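Local coordinates for guanine nucleotide exchange protein (Legionella pneumophila, PDB 1XSZ) that probably acts as a guanine nucleotide exchange factor for ADP-ribosylation factor (Arf) GTPases, with its Sec7 active site covered by a C-terminal cap, at residues F89-L93 / L137-I142; N242-D248 / T263-N269. One frame throughout, in Å; residues are numbered along the deposited sequence.

Interaction 1 comes first along the chain and is complete before interaction 2 begins. It joins helices 89-98 and 131-149 of the all-helical Sec7 domain, the part of RalF expected to carry exchange activity. Interaction 2 belongs to the C-terminal capping domain, where strands 243-248 and 260-268 form one margin of an antiparallel sheet. The two share no helix or strand: they lie on opposite sides of the chain's centre, with their own centres 34 Å apart and their nearest atoms about 15 Å apart. One is thus a buried helix crossing in the Sec7 domain, the other a partly exposed strand pair in the cap over the active site.

Interaction 1: residues F89-L93 / L137-I142; sequences FVEGL and LAFQTI
Both segments are regular α-helix, 89-93 opening helix 89-98 and 137-142 lying inside helix 131-149. Their short axes pass 11.0 Å apart at a signed crossing angle of -78°, almost perpendicular, so the contact is compact and buries 286 Å². The CA atoms pair Leu93 with Ala138 (7.3 Å) and Val90 with Thr141 (7.8 Å). Phe89, chi1 t and chi2 81°, spans the gap as a flat, long side chain can: its CZ comes within 3.6 Å of Leu137 CB and 4.0 Å of Ala138 CB. Leu137 CD2 sits 3.6 Å from the Phe89 ring centroid, 7° off the normal, a CH-pi contact over the face. The crossing lies in the buried interior of the Sec7 domain, an all-helical fold; here helix 106-123 adds Tyr120, edge-to-face with Phe89, and helix 179-191 adds Leu185 against Val90, Leu137 and Thr141. Small Ala138 leaves room for Leu93 (chi1 t, chi2 p), whose CD2 lies 4.1 Å from Ala138 CB and 4.4 Å from Ile142 CG1. Thr141, chi1 m, tolerates burial because its OG1 donates a 2.7 Å hydrogen bond to Leu137 O one turn back, leaving its methyl CG2 4.4 Å from Val90 CG2.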
ATOM      1  N   PHE A  89      -9.970  21.336   5.251  1.00 13.29           N
ATOM      2  CA  PHE A  89      -9.867  20.030   4.609  1.00 12.60           C
ATOM      3  C   PHE A  89      -8.421  19.711   4.236  1.00 12.24           C
ATOM      4  O   PHE A  89      -7.921  18.626   4.536  1.00 12.70           O
ATOM      5  CB  PHE A  89     -10.730  19.987   3.346  1.00 13.86           C
ATOM      6  CG  PHE A  89     -10.636  18.688   2.598  1.00 12.64           C
ATOM      7  CD1 PHE A  89     -11.367  17.580   3.010  1.00 14.33           C
ATOM      8  CD2 PHE A  89      -9.785  18.561   1.505  1.00 13.87           C
ATOM      9  CE1 PHE A  89     -11.257  16.359   2.350  1.00 15.58           C
ATOM     10  CE2 PHE A  89      -9.666  17.338   0.838  1.00 14.42           C
ATOM     11  CZ  PHE A  89     -10.400  16.243   1.259  1.00 14.89           C
ATOM     12  N   VAL A  90      -7.754  20.657   3.585  1.00 10.95           N
ATOM     13  CA  VAL A  90      -6.380  20.434   3.163  1.00 11.24           C
ATOM     14  C   VAL A  90      -5.447  20.262   4.348  1.00 12.16           C
ATOM     15  O   VAL A  90      -4.569  19.407   4.320  1.00 12.44           O
ATOM     16  CB  VAL A  90      -5.890  21.570   2.242  1.00 12.17           C
ATOM     17  CG1 VAL A  90      -4.421  21.373   1.887  1.00 13.94           C
ATOM     18  CG2 VAL A  90      -6.728  21.573   0.962  1.00 13.50           C
ATOM     19  N   GLU A  91      -5.630  21.056   5.397  0.50  9.72           N
ATOM     20  CA  GLU A  91      -4.754  20.929   6.557  0.50  9.65           C
ATOM     21  C   GLU A  91      -4.978  19.590   7.251  0.50  9.72           C
ATOM     22  O   GLU A  91      -4.028  18.962   7.717  0.50  8.79           O
ATOM     23  CB  GLU A  91      -4.983  22.076   7.542  0.50 11.67           C
ATOM     24  CG  GLU A  91      -3.984  22.109   8.698  0.50 16.29           C
ATOM     25  CD  GLU A  91      -2.547  22.353   8.251  0.50 17.96           C
ATOM     26  OE1 GLU A  91      -1.650  22.366   9.121  0.50 19.97           O
ATOM     27  OE2 GLU A  91      -2.307  22.534   7.040  0.50 20.28           O
ATOM     28  N   GLY A  92      -6.229  19.149   7.318  1.00 11.37           N
ATOM     29  CA  GLY A  92      -6.515  17.868   7.941  1.00 11.33           C
ATOM     30  C   GLY A  92      -5.858  16.746   7.158  1.00 12.30           C
ATOM     31  O   GLY A  92      -5.241  15.847   7.735  1.00 12.33           O
ATOM     32  N   LEU A  93      -5.983  16.796   5.836  1.00 12.91           N
ATOM     33  CA  LEU A  93      -5.382  15.766   4.996  1.00 12.71           C
ATOM     34  C   LEU A  93      -3.858  15.801   5.129  1.00 12.06           C
ATOM     35  O   LEU A  93      -3.212  14.751   5.146  1.00 11.28           O
ATOM     36  CB  LEU A  93      -5.809  15.972   3.540  1.00 13.09           C
ATOM     37  CG  LEU A  93      -5.317  14.963   2.496  1.00 11.78           C
ATOM     38  CD1 LEU A  93      -5.557  13.533   2.959  1.00 13.10           C
ATOM     39  CD2 LEU A  93      -6.052  15.221   1.188  1.00 14.05           C
ATOM     40  N   LEU A 137     -12.461  14.359  -3.154  0.50 11.56           N
ATOM     41  CA  LEU A 137     -11.706  15.571  -2.865  0.50 12.12           C
ATOM     42  C   LEU A 137     -10.289  15.225  -2.412  0.50 10.66           C
ATOM     43  O   LEU A 137      -9.324  15.869  -2.824  0.50 11.18           O
ATOM     44  CB  LEU A 137     -12.407  16.376  -1.771  0.50 15.07           C
ATOM     45  CG  LEU A 137     -12.186  17.887  -1.779  0.50 17.83           C
ATOM     46  CD1 LEU A 137     -12.763  18.498  -3.053  0.50 17.76           C
ATOM     47  CD2 LEU A 137     -12.861  18.480  -0.559  0.50 17.71           C
ATOM     48  N   ALA A 138     -10.174  14.205  -1.566  1.00 12.09           N
ATOM     49  CA  ALA A 138      -8.876  13.783  -1.061  1.00 11.51           C
ATOM     50  C   ALA A 138      -7.931  13.307  -2.155  1.00 12.72           C
ATOM     51  O   ALA A 138      -6.801  13.793  -2.238  1.00 12.90           O
ATOM     52  CB  ALA A 138      -9.045  12.700   0.000  1.00 12.73           C
ATOM     53  N   PHE A 139      -8.373  12.378  -3.003  1.00 11.67           N
ATOM     54  CA  PHE A 139      -7.447  11.911  -4.021  1.00 11.75           C
ATOM     55  C   PHE A 139      -7.211  12.947  -5.115  1.00 11.47           C
ATOM     56  O   PHE A 139      -6.129  12.993  -5.695  1.00 12.02           O
ATOM     57  CB  PHE A 139      -7.824  10.494  -4.539  1.00 12.39           C
ATOM     58  CG  PHE A 139      -8.950  10.436  -5.537  1.00 11.85           C
ATOM     59  CD1 PHE A 139      -8.779  10.903  -6.834  1.00 13.00           C
ATOM     60  CD2 PHE A 139     -10.147   9.795  -5.207  1.00 13.70           C
ATOM     61  CE1 PHE A 139      -9.776  10.726  -7.799  1.00 15.15           C
ATOM     62  CE2 PHE A 139     -11.151   9.614  -6.166  1.00 14.26           C
ATOM     63  CZ  PHE A 139     -10.960  10.080  -7.463  1.00 13.83           C
ATOM     64  N   GLN A 140      -8.184  13.818  -5.369  1.00 12.18           N
ATOM     65  CA  GLN A 140      -7.979  14.873  -6.355  1.00 12.50           C
ATOM     66  C   GLN A 140      -6.923  15.839  -5.795  1.00 11.92           C
ATOM     67  O   GLN A 140      -6.053  16.304  -6.527  1.00 13.20           O
ATOM     68  CB  GLN A 140      -9.288  15.626  -6.636  1.00 13.93           C
ATOM     69  CG  GLN A 140     -10.311  14.856  -7.461  1.00 17.61           C
ATOM     70  CD  GLN A 140      -9.897  14.677  -8.910  1.00 16.00           C
ATOM     71  OE1 GLN A 140      -9.215  15.523  -9.481  1.00 20.35           O
ATOM     72  NE2 GLN A 140     -10.334  13.583  -9.517  1.00 19.84           N
ATOM     73  N   THR A 141      -6.985  16.127  -4.495  1.00 12.13           N
ATOM     74  CA  THR A 141      -6.014  17.028  -3.878  1.00 12.84           C
ATOM     75  C   THR A 141      -4.619  16.404  -3.885  1.00 11.56           C
ATOM     76  O   THR A 141      -3.628  17.098  -4.096  1.00 12.36           O
ATOM     77  CB  THR A 141      -6.435  17.392  -2.440  1.00 12.89           C
ATOM     78  OG1 THR A 141      -7.740  17.988  -2.473  1.00 13.62           O
ATOM     79  CG2 THR A 141      -5.458  18.392  -1.831  1.00 14.16           C
ATOM     80  N   ILE A 142      -4.545  15.095  -3.662  1.00 11.80           N
ATOM     81  CA  ILE A 142      -3.257  14.410  -3.705  1.00 11.14           C
ATOM     82  C   ILE A 142      -2.687  14.499  -5.130  1.00 11.93           C
ATOM     83  O   ILE A 142      -1.501  14.763  -5.310  1.00 11.51           O
ATOM     84  CB  ILE A 142      -3.407  12.945  -3.241  1.00 10.50           C
ATOM     85  CG1 ILE A 142      -3.660  12.933  -1.728  1.00 11.94           C
ATOM     86  CG2 ILE A 142      -2.151  12.137  -3.583  1.00 11.32           C
ATOM     87  CD1 ILE A 142      -4.105  11.598  -1.184  1.00 12.44           C
TER

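Interaction 2: residues N242-D248 / T263-N269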
ATOM      1  N   ASN A 242      -2.308 -25.733 -12.124  1.00 35.05           N
ATOM      2  CA  ASN A 242      -3.578 -25.517 -11.439  1.00 33.70           C
ATOM      3  C   ASN A 242      -3.667 -24.148 -10.773  1.00 31.11           C
ATOM      4  O   ASN A 242      -4.382 -23.980  -9.785  1.00 30.39           O
ATOM      5  CB  ASN A 242      -3.791 -26.602 -10.381  1.00 36.08           C
ATOM      6  CG  ASN A 242      -3.728 -28.000 -10.960  1.00 37.86           C
ATOM      7  OD1 ASN A 242      -4.506 -28.354 -11.846  1.00 39.23           O
ATOM      8  ND2 ASN A 242      -2.796 -28.805 -10.462  1.00 39.15           N
ATOM      9  N   VAL A 243      -2.943 -23.174 -11.311  1.00 29.62           N
ATOM     10  CA  VAL A 243      -2.965 -21.831 -10.749  1.00 27.61           C
ATOM     11  C   VAL A 243      -3.949 -20.946 -11.500  1.00 27.13           C
ATOM     12  O   VAL A 243      -3.838 -20.762 -12.713  1.00 28.18           O
ATOM     13  CB  VAL A 243      -1.567 -21.171 -10.797  1.00 26.89           C
ATOM     14  CG1 VAL A 243      -1.632 -19.765 -10.209  1.00 25.46           C
ATOM     15  CG2 VAL A 243      -0.572 -22.014 -10.020  1.00 26.98           C
ATOM     16  N   LYS A 244      -4.920 -20.410 -10.768  1.00 26.10           N
ATOM     17  CA  LYS A 244      -5.920 -19.532 -11.353  1.00 25.82           C
ATOM     18  C   LYS A 244      -5.530 -18.100 -11.020  1.00 24.17           C
ATOM     19  O   LYS A 244      -4.791 -17.858 -10.063  1.00 23.05           O
ATOM     20  CB  LYS A 244      -7.307 -19.836 -10.782  1.00 28.42           C
ATOM     21  CG  LYS A 244      -7.429 -19.602  -9.285  1.00 32.13           C
ATOM     22  CD  LYS A 244      -8.867 -19.746  -8.812  1.00 35.47           C
ATOM     23  CE  LYS A 244      -8.991 -19.422  -7.330  1.00 37.20           C
ATOM     24  NZ  LYS A 244     -10.402 -19.488  -6.860  1.00 38.88           N
ATOM     25  N   THR A 245      -6.026 -17.155 -11.806  1.00 22.32           N
ATOM     26  CA  THR A 245      -5.707 -15.753 -11.578  1.00 22.98           C
ATOM     27  C   THR A 245      -6.886 -14.816 -11.754  1.00 23.89           C
ATOM     28  O   THR A 245      -7.825 -15.099 -12.500  1.00 24.15           O
ATOM     29  CB  THR A 245      -4.604 -15.268 -12.535  1.00 23.13           C
ATOM     30  OG1 THR A 245      -5.008 -15.507 -13.892  1.00 25.12           O
ATOM     31  CG2 THR A 245      -3.299 -15.985 -12.260  1.00 23.54           C
ATOM     32  N   THR A 246      -6.817 -13.698 -11.042  1.00 22.88           N
ATOM     33  CA  THR A 246      -7.809 -12.639 -11.123  1.00 23.13           C
ATOM     34  C   THR A 246      -6.948 -11.389 -11.181  1.00 22.83           C
ATOM     35  O   THR A 246      -5.863 -11.351 -10.593  1.00 21.00           O
ATOM     36  CB  THR A 246      -8.734 -12.579  -9.881  1.00 23.79           C
ATOM     37  OG1 THR A 246      -7.953 -12.413  -8.693  1.00 26.39           O
ATOM     38  CG2 THR A 246      -9.564 -13.849  -9.773  1.00 25.75           C
ATOM     39  N   VAL A 247      -7.405 -10.383 -11.913  1.00 22.94           N
ATOM     40  CA  VAL A 247      -6.651  -9.146 -12.043  1.00 23.31           C
ATOM     41  C   VAL A 247      -7.449  -7.948 -11.563  1.00 24.24           C
ATOM     42  O   VAL A 247      -8.580  -7.726 -11.999  1.00 25.64           O
ATOM     43  CB  VAL A 247      -6.233  -8.895 -13.508  1.00 23.51           C
ATOM     44  CG1 VAL A 247      -5.490  -7.563 -13.616  1.00 23.17           C
ATOM     45  CG2 VAL A 247      -5.359 -10.038 -14.004  1.00 25.40           C
ATOM     46  N   ASP A 248      -6.854  -7.188 -10.651  1.00 23.49           N
ATOM     47  CA  ASP A 248      -7.470  -5.978 -10.120  1.00 24.25           C
ATOM     48  C   ASP A 248      -6.953  -4.823 -10.958  1.00 22.91           C
ATOM     49  O   ASP A 248      -5.775  -4.473 -10.879  1.00 21.37           O
ATOM     50  CB  ASP A 248      -7.061  -5.749  -8.664  1.00 28.03           C
ATOM     51  CG  ASP A 248      -8.036  -6.350  -7.679  1.00 32.56           C
ATOM     52  OD1 ASP A 248      -8.306  -7.564  -7.770  1.00 35.48           O
ATOM     53  OD2 ASP A 248      -8.530  -5.604  -6.808  1.00 36.18           O
ATOM     54  N   THR A 263      -2.892  -5.383  -9.876  1.00 14.28           N
ATOM     55  CA  THR A 263      -2.411  -6.500  -9.075  1.00 15.00           C
ATOM     56  C   THR A 263      -3.026  -7.801  -9.574  1.00 16.63           C
ATOM     57  O   THR A 263      -4.237  -7.887  -9.788  1.00 17.90           O
ATOM     58  CB  THR A 263      -2.788  -6.336  -7.593  1.00 15.76           C
ATOM     59  OG1 THR A 263      -2.190  -5.142  -7.082  1.00 17.39           O
ATOM     60  CG2 THR A 263      -2.304  -7.530  -6.778  1.00 17.84           C
ATOM     61  N   ILE A 264      -2.182  -8.805  -9.767  1.00 16.22           N
ATOM     62  CA  ILE A 264      -2.636 -10.114 -10.213  1.00 17.07           C
ATOM     63  C   ILE A 264      -2.584 -11.023  -8.997  1.00 17.69           C
ATOM     64  O   ILE A 264      -1.575 -11.057  -8.289  1.00 18.38           O
ATOM     65  CB  ILE A 264      -1.701 -10.696 -11.293  1.00 16.12           C
ATOM     66  CG1 ILE A 264      -1.599  -9.729 -12.472  1.00 19.06           C
ATOM     67  CG2 ILE A 264      -2.213 -12.066 -11.746  1.00 18.27           C
ATOM     68  CD1 ILE A 264      -0.493 -10.065 -13.447  1.00 20.25           C
ATOM     69  N   THR A 265      -3.668 -11.739  -8.733  1.00 18.19           N
ATOM     70  CA  THR A 265      -3.693 -12.658  -7.607  1.00 17.86           C
ATOM     71  C   THR A 265      -3.667 -14.084  -8.142  1.00 18.36           C
ATOM     72  O   THR A 265      -4.531 -14.483  -8.930  1.00 19.11           O
ATOM     73  CB  THR A 265      -4.944 -12.464  -6.725  1.00 18.87           C
ATOM     74  OG1 THR A 265      -4.937 -11.139  -6.179  1.00 20.79           O
ATOM     75  CG2 THR A 265      -4.950 -13.467  -5.581  1.00 21.28           C
ATOM     76  N   LEU A 266      -2.650 -14.834  -7.732  1.00 18.64           N
ATOM     77  CA  LEU A 266      -2.488 -16.224  -8.148  1.00 18.91           C
ATOM     78  C   LEU A 266      -2.962 -17.142  -7.036  1.00 19.67           C
ATOM     79  O   LEU A 266      -2.570 -16.985  -5.881  1.00 19.37           O
ATOM     80  CB  LEU A 266      -1.020 -16.535  -8.448  1.00 17.82           C
ATOM     81  CG  LEU A 266      -0.376 -15.916  -9.687  1.00 18.30           C
ATOM     82  CD1 LEU A 266      -0.329 -14.404  -9.566  1.00 21.53           C
ATOM     83  CD2 LEU A 266       1.021 -16.475  -9.844  1.00 19.87           C
ATOM     84  N   THR A 267      -3.802 -18.106  -7.384  1.00 20.06           N
ATOM     85  CA  THR A 267      -4.305 -19.048  -6.399  1.00 22.72           C
ATOM     86  C   THR A 267      -4.233 -20.459  -6.961  1.00 23.90           C
ATOM     87  O   THR A 267      -4.747 -20.724  -8.048  1.00 23.37           O
ATOM     88  CB  THR A 267      -5.772 -18.749  -6.022  1.00 24.27           C
ATOM     89  OG1 THR A 267      -5.887 -17.395  -5.570  1.00 24.63           O
ATOM     90  CG2 THR A 267      -6.233 -19.683  -4.915  1.00 25.92           C
ATOM     91  N   ASP A 268      -3.580 -21.356  -6.232  1.00 26.53           N
ATOM     92  CA  ASP A 268      -3.475 -22.744  -6.667  1.00 30.00           C
ATOM     93  C   ASP A 268      -4.756 -23.438  -6.221  1.00 32.08           C
ATOM     94  O   ASP A 268      -5.036 -23.531  -5.026  1.00 31.59           O
ATOM     95  CB  ASP A 268      -2.256 -23.415  -6.028  1.00 30.56           C
ATOM     96  CG  ASP A 268      -2.015 -24.814  -6.564  1.00 32.71           C
ATOM     97  OD1 ASP A 268      -2.911 -25.671  -6.414  1.00 34.64           O
ATOM     98  OD2 ASP A 268      -0.931 -25.052  -7.137  1.00 32.87           O
ATOM     99  N   ASN A 269      -5.535 -23.915  -7.187  1.00 34.84           N
ATOM    100  CA  ASN A 269      -6.806 -24.575  -6.902  1.00 37.62           C
ATOM    101  C   ASN A 269      -6.706 -25.876  -6.114  1.00 38.63           C
ATOM    102  O   ASN A 269      -7.714 -26.376  -5.616  1.00 39.69           O
ATOM    103  CB  ASN A 269      -7.559 -24.839  -8.209  1.00 39.83           C
ATOM    104  CG  ASN A 269      -7.960 -23.560  -8.917  1.00 41.88           C
ATOM    105  OD1 ASN A 269      -8.658 -22.717  -8.352  1.00 43.54           O
ATOM    106  ND2 ASN A 269      -7.525 -23.411 -10.163  1.00 43.41           N
TER
HETATM  107  O   HOH W   1      -0.568 -26.046  -9.652  1.00 40.95           O
HETATM  108  O   HOH W   2      -5.715  -9.065  -7.582  1.00 25.99           O
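Seven backbone hydrogen bonds tie these antiparallel strands together. Three pairs donate in both directions: Lys244 N to Thr267 O (2.7 Å) and Thr267 N to Lys244 O (2.9 Å), Thr246 N to Thr265 O (3.2 Å) and Thr265 N to Thr246 O (2.9 Å), Asp248 N to Thr263 O (2.8 Å) and Thr263 N to Asp248 O (3.2 Å). Beyond the last bridge, Asn269 N gives the seventh to Asn242 O (2.8 Å).

Two waters serve polar groups at the ends. One accepts from Asn242 N (3.0 Å) and donates to Asp268 OD2 (2.7 Å), while Asp268 OD1 takes the amides of Lys270 and Thr271, a role suited to a carboxylate beside a turn. The other accepts from Thr265 OG1 (2.6 Å) and donates to Asp248 OD1 (3.0 Å) and Thr263 O (2.9 Å), which thereby receives a second bond. The hydroxyls of Thr263 and Thr267 pair with Tyr260 OH and Gln274 OE1.

β-Branched threonines suit the extended backbone. Lys244, Thr246, Asp248, Thr263, Thr265 and Thr267 make one polar face; on the other, with Thr245 and Asp268, Val243 CG1 meets Leu266 CB at 3.7 Å and Val247 CG2 meets Ile264 CG1 at 4.1 Å. This largely apolar side faces helix 216-224, whose Phe224 touches Thr245 and Ile264. Strand 243-248 is outermost within the chain, whereas 260-268 also bonds strand 274-280, and Gln107 of helix 106-123 touches Asp248 and Thr263.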